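Local structure of arylsulfatase (Pseudoalteromonas sp. MB47, 7AJ0) at residues A431-W434 with L435-K438; V467-L470 with N471-P474. The protein probably removes sulfate groups from the algal polysaccharide fucoidan as an exo-acting, calcium-binding sulfatase that assembles into a hexamer. All coordinates share one frame; numbering follows the deposited sequence.

Interaction 1. Residues A431-W434 with L435-K438; sequences ALRW and LDYK
The salt bridge from Arg-433 NH2 to Asp-436 OD1, 2.9 Å long, spans a tight turn. The two side chains run alongside each other, and OD1 is met on its anti side, with the carboxylate turned 66° from the guanidinium; Asp-436 OD2 is hydrogen-bonded to Asn-471 ND2. Arg-433 CG stands anti to the backbone N (chi1 177°) on an extended chain, which brings NE to Leu-435 O at 3.0 Å along the guanidinium edge. An arginine suits this place because one flat group serves a turn carbonyl and a carboxylate together, while NH1 goes to Tyr-97 OH. A type II' turn joins strands 428-434 and 437-440: Trp-434 N donates to Tyr-437 O at 3.0 Å, and Tyr-437 N returns a bond to Trp-434 O. Leu-435 takes a positive phi of 61°, which glycine adopts more readily. Leu-435 CG lies over one face of the Trp-434 indole, 3.7 Å from the five-membered ring's centroid in a CH-pi contact, and Leu-435 CD1 is 3.6 Å from Trp-434 CE2. Tyr-437 OH bonds to Asp-197 of the second subunit. Main-chain bonds thus close a hairpin with a two-residue loop, while the guanidinium takes up the Leu-435 carbonyl and probably balances the Asp-436 charge, and Leu-435 covers the indole.

Interaction 2. Residues V467-L470 with N471-P474; sequences VFNL and NMDP
Strand 466-469 ends at Asn-469, where the backbone winds into a single helical turn through Leu-470, Asn-471 and Met-472. Asn-469 O accepts Asp-473 N at 2.7 Å, an i to i+4 bond, and weakly Met-472 N. The Asn-469 side chain reinforces this turn: CG lies anti to the backbone N (chi1 -179°), beside the carbonyl carbon, and OD1 reaches forward to receive two weak bonds, from Asn-471 N at 2.9 Å and Met-472 N at 3.3 Å. Asparagine suits the site because its amide also donates, ND2 sharing a water with Asn-471 ND2, which holds it more weakly and is also hydrogen-bonded to Asp-436 OD2. A leucine in place of Asn-469 would probably leave the Asn-471 N-H without this acceptor, Met-472 N with only the main-chain oxygen of that residue, and the water without one donor. Asp-473 OD2 approaches the edge of the Phe-468 ring, 3.4 Å from CD2; this carboxylate also pairs with Arg-450 of the third subunit. Pro-474 lacks an N-H for Leu-470 O and packs its CG 3.2 Å from that oxygen. Side-chain and main-chain oxygens of one residue thus gather the following amides, the signature of an Asx motif, common at helix starts but here turning the chain out of a sheet.

Interaction 1 precedes interaction 2 along the chain, yet their centres lie 9 Å apart because strands 437-440 and 466-469 are neighbours in the same four-stranded antiparallel sheet. The hairpin turn of 431-438 and the chain leaving the sheet in 467-474 meet at one end of it. Asp-436 joins them twice: OD2 probably bonds to Asn-471 ND2 at 2.6 Å, and its backbone O to Leu-470 N at 2.8 Å. Leu-470 CD1 also packs on Arg-433 CD. The second subunit packs on Leu-435, Tyr-437 and Asn-469, while the third meets residues of 471-474. This sheet end therefore ties strand pairing within one chain to the hexamer's interfaces.

Interaction 1. Residues A431-W434 with L435-K438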
loop_
_atom_site.group_PDB
_atom_site.type_symbol
_atom_site.label_atom_id
_atom_site.label_comp_id
_atom_site.label_asym_id
_atom_site.label_seq_id
_atom_site.Cartn_x
_atom_site.Cartn_y
_atom_site.Cartn_z
ATOM N N ALA A 431 -14.614 -17.327 -10.039
ATOM C CA ALA A 431 -15.709 -16.928 -9.171
ATOM C C ALA A 431 -17.029 -17.430 -9.729
ATOM O O ALA A 431 -17.123 -17.836 -10.888
ATOM C CB ALA A 431 -15.753 -15.401 -9.003
ATOM N N LEU A 432 -18.046 -17.403 -8.870
ATOM C CA LEU A 432 -19.422 -17.661 -9.263
ATOM C C LEU A 432 -20.321 -16.705 -8.497
ATOM O O LEU A 432 -19.928 -16.135 -7.475
ATOM C CB LEU A 432 -19.831 -19.114 -8.999
ATOM C CG LEU A 432 -19.835 -19.609 -7.553
ATOM C CD1 LEU A 432 -21.127 -19.263 -6.828
ATOM C CD2 LEU A 432 -19.588 -21.115 -7.519
ATOM N N ARG A 433 -21.536 -16.521 -9.010
ATOM C CA ARG A 433 -22.569 -15.782 -8.303
ATOM C C ARG A 433 -23.783 -16.679 -8.110
ATOM O O ARG A 433 -24.223 -17.354 -9.047
ATOM C CB ARG A 433 -22.999 -14.510 -9.034
ATOM C CG ARG A 433 -24.134 -13.806 -8.296
ATOM C CD ARG A 433 -24.521 -12.474 -8.896
ATOM N NE ARG A 433 -25.753 -11.983 -8.283
ATOM C CZ ARG A 433 -26.321 -10.816 -8.559
ATOM N NH1 ARG A 433 -25.765 -10.000 -9.440
ATOM N NH2 ARG A 433 -27.445 -10.465 -7.951
ATOM N N TRP A 434 -24.333 -16.657 -6.900
ATOM C CA TRP A 434 -25.503 -17.451 -6.542
ATOM C C TRP A 434 -26.379 -16.583 -5.655
ATOM O O TRP A 434 -25.912 -16.069 -4.633
ATOM C CB TRP A 434 -25.088 -18.741 -5.840
ATOM C CG TRP A 434 -26.211 -19.462 -5.187
ATOM C CD1 TRP A 434 -27.406 -19.798 -5.749
ATOM C CD2 TRP A 434 -26.244 -19.955 -3.845
ATOM N NE1 TRP A 434 -28.186 -20.460 -4.836
ATOM C CE2 TRP A 434 -27.496 -20.571 -3.658
ATOM C CE3 TRP A 434 -25.338 -19.932 -2.781
ATOM C CZ2 TRP A 434 -27.864 -21.160 -2.453
ATOM C CZ3 TRP A 434 -25.706 -20.516 -1.585
ATOM C CH2 TRP A 434 -26.958 -21.122 -1.431
ATOM N N LEU A 435 -27.640 -16.416 -6.045
ATOM C CA LEU A 435 -28.549 -15.478 -5.383
ATOM C C LEU A 435 -27.905 -14.102 -5.543
ATOM O O LEU A 435 -27.593 -13.705 -6.677
ATOM C CB LEU A 435 -28.810 -15.924 -3.953
ATOM C CG LEU A 435 -29.391 -17.329 -3.781
ATOM C CD1 LEU A 435 -29.293 -17.793 -2.330
ATOM C CD2 LEU A 435 -30.837 -17.370 -4.261
ATOM N N ASP A 436 -27.672 -13.358 -4.466
ATOM C CA ASP A 436 -27.005 -12.065 -4.529
ATOM C C ASP A 436 -25.626 -12.118 -3.880
ATOM O O ASP A 436 -25.127 -11.108 -3.381
ATOM C CB ASP A 436 -27.882 -10.998 -3.877
ATOM C CG ASP A 436 -29.256 -10.897 -4.526
ATOM O OD1 ASP A 436 -29.343 -11.016 -5.768
ATOM O OD2 ASP A 436 -30.250 -10.705 -3.796
ATOM N N TYR A 437 -24.997 -13.292 -3.896
ATOM C CA TYR A 437 -23.704 -13.512 -3.261
ATOM C C TYR A 437 -22.653 -13.813 -4.319
ATOM O O TYR A 437 -22.849 -14.685 -5.171
ATOM C CB TYR A 437 -23.787 -14.659 -2.250
ATOM C CG TYR A 437 -24.824 -14.422 -1.176
ATOM C CD1 TYR A 437 -24.498 -13.747 -0.007
ATOM C CD2 TYR A 437 -26.132 -14.856 -1.338
ATOM C CE1 TYR A 437 -25.443 -13.519 0.971
ATOM C CE2 TYR A 437 -27.083 -14.634 -0.364
ATOM C CZ TYR A 437 -26.733 -13.967 0.789
ATOM O OH TYR A 437 -27.681 -13.740 1.761
ATOM N N LYS A 438 -21.544 -13.083 -4.260
ATOM C CA LYS A 438 -20.420 -13.231 -5.177
ATOM C C LYS A 438 -19.280 -13.906 -4.426
ATOM O O LYS A 438 -18.765 -13.352 -3.451
ATOM C CB LYS A 438 -19.997 -11.863 -5.713
ATOM C CG LYS A 438 -18.743 -11.859 -6.567
ATOM C CD LYS A 438 -18.994 -12.432 -7.945
ATOM C CE LYS A 438 -17.791 -12.215 -8.848
ATOM N NZ LYS A 438 -17.489 -10.770 -9.072
#

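Interaction 2. Residues V467-L470 with N471-P474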
loop_
_atom_site.group_PDB
_atom_site.type_symbol
_atom_site.label_atom_id
_atom_site.label_comp_id
_atom_site.label_asym_id
_atom_site.label_seq_id
_atom_site.Cartn_x
_atom_site.Cartn_y
_atom_site.Cartn_z
ATOM N N VAL A 467 -16.233 -13.511 -0.193
ATOM C CA VAL A 467 -17.676 -13.434 -0.371
ATOM C C VAL A 467 -18.114 -11.987 -0.215
ATOM O O VAL A 467 -17.746 -11.320 0.759
ATOM C CB VAL A 467 -18.432 -14.332 0.625
ATOM C CG1 VAL A 467 -19.931 -14.168 0.441
ATOM C CG2 VAL A 467 -18.023 -15.787 0.447
ATOM N N PHE A 468 -18.890 -11.504 -1.182
ATOM C CA PHE A 468 -19.519 -10.195 -1.128
ATOM C C PHE A 468 -21.020 -10.375 -1.310
ATOM O O PHE A 468 -21.456 -10.988 -2.291
ATOM C CB PHE A 468 -18.989 -9.263 -2.225
ATOM C CG PHE A 468 -17.502 -9.070 -2.201
ATOM C CD1 PHE A 468 -16.666 -9.941 -2.877
ATOM C CD2 PHE A 468 -16.942 -8.004 -1.518
ATOM C CE1 PHE A 468 -15.297 -9.761 -2.862
ATOM C CE2 PHE A 468 -15.573 -7.817 -1.499
ATOM C CZ PHE A 468 -14.750 -8.697 -2.173
ATOM N N ASN A 469 -21.805 -9.855 -0.373
ATOM C CA ASN A 469 -23.241 -9.694 -0.596
ATOM C C ASN A 469 -23.414 -8.516 -1.546
ATOM O O ASN A 469 -23.263 -7.357 -1.153
ATOM C CB ASN A 469 -23.976 -9.464 0.717
ATOM C CG ASN A 469 -25.480 -9.327 0.528
ATOM O OD1 ASN A 469 -25.951 -8.798 -0.479
ATOM N ND2 ASN A 469 -26.240 -9.805 1.502
ATOM N N LEU A 470 -23.717 -8.803 -2.812
ATOM C CA LEU A 470 -23.736 -7.745 -3.815
ATOM C C LEU A 470 -24.840 -6.725 -3.566
ATOM O O LEU A 470 -24.753 -5.605 -4.077
ATOM C CB LEU A 470 -23.884 -8.344 -5.212
ATOM C CG LEU A 470 -22.667 -9.118 -5.720
ATOM C CD1 LEU A 470 -22.935 -9.679 -7.111
ATOM C CD2 LEU A 470 -21.421 -8.241 -5.725
ATOM N N ASN A 471 -25.874 -7.080 -2.799
ATOM C CA ASN A 471 -26.865 -6.080 -2.421
ATOM C C ASN A 471 -26.267 -5.067 -1.453
ATOM O O ASN A 471 -26.572 -3.872 -1.526
ATOM C CB ASN A 471 -28.088 -6.748 -1.800
ATOM C CG ASN A 471 -28.899 -7.532 -2.810
ATOM O OD1 ASN A 471 -28.982 -7.163 -3.983
ATOM N ND2 ASN A 471 -29.506 -8.621 -2.357
ATOM N N MET A 472 -25.401 -5.525 -0.550
ATOM C CA MET A 472 -24.826 -4.672 0.480
ATOM C C MET A 472 -23.470 -4.096 0.105
ATOM O O MET A 472 -23.132 -2.996 0.553
ATOM C CB MET A 472 -24.691 -5.458 1.787
ATOM C CG MET A 472 -26.018 -5.965 2.331
ATOM S SD MET A 472 -27.214 -4.630 2.529
ATOM C CE MET A 472 -28.386 -5.059 1.259
ATOM N N ASP A 473 -22.690 -4.801 -0.709
ATOM C CA ASP A 473 -21.356 -4.357 -1.117
ATOM C C ASP A 473 -21.220 -4.503 -2.628
ATOM O O ASP A 473 -20.406 -5.290 -3.122
ATOM C CB ASP A 473 -20.284 -5.156 -0.381
ATOM C CG ASP A 473 -18.908 -4.531 -0.491
ATOM O OD1 ASP A 473 -18.797 -3.416 -1.042
ATOM O OD2 ASP A 473 -17.936 -5.158 -0.023
ATOM N N PRO A 474 -22.010 -3.749 -3.398
ATOM C CA PRO A 474 -21.967 -3.916 -4.860
ATOM C C PRO A 474 -20.619 -3.567 -5.453
ATOM O O PRO A 474 -20.246 -4.111 -6.499
ATOM C CB PRO A 474 -23.063 -2.961 -5.363
ATOM C CG PRO A 474 -23.836 -2.542 -4.144
ATOM C CD PRO A 474 -22.894 -2.645 -2.989
HETATM O O HOH W 1 -29.038 -9.619 0.767
#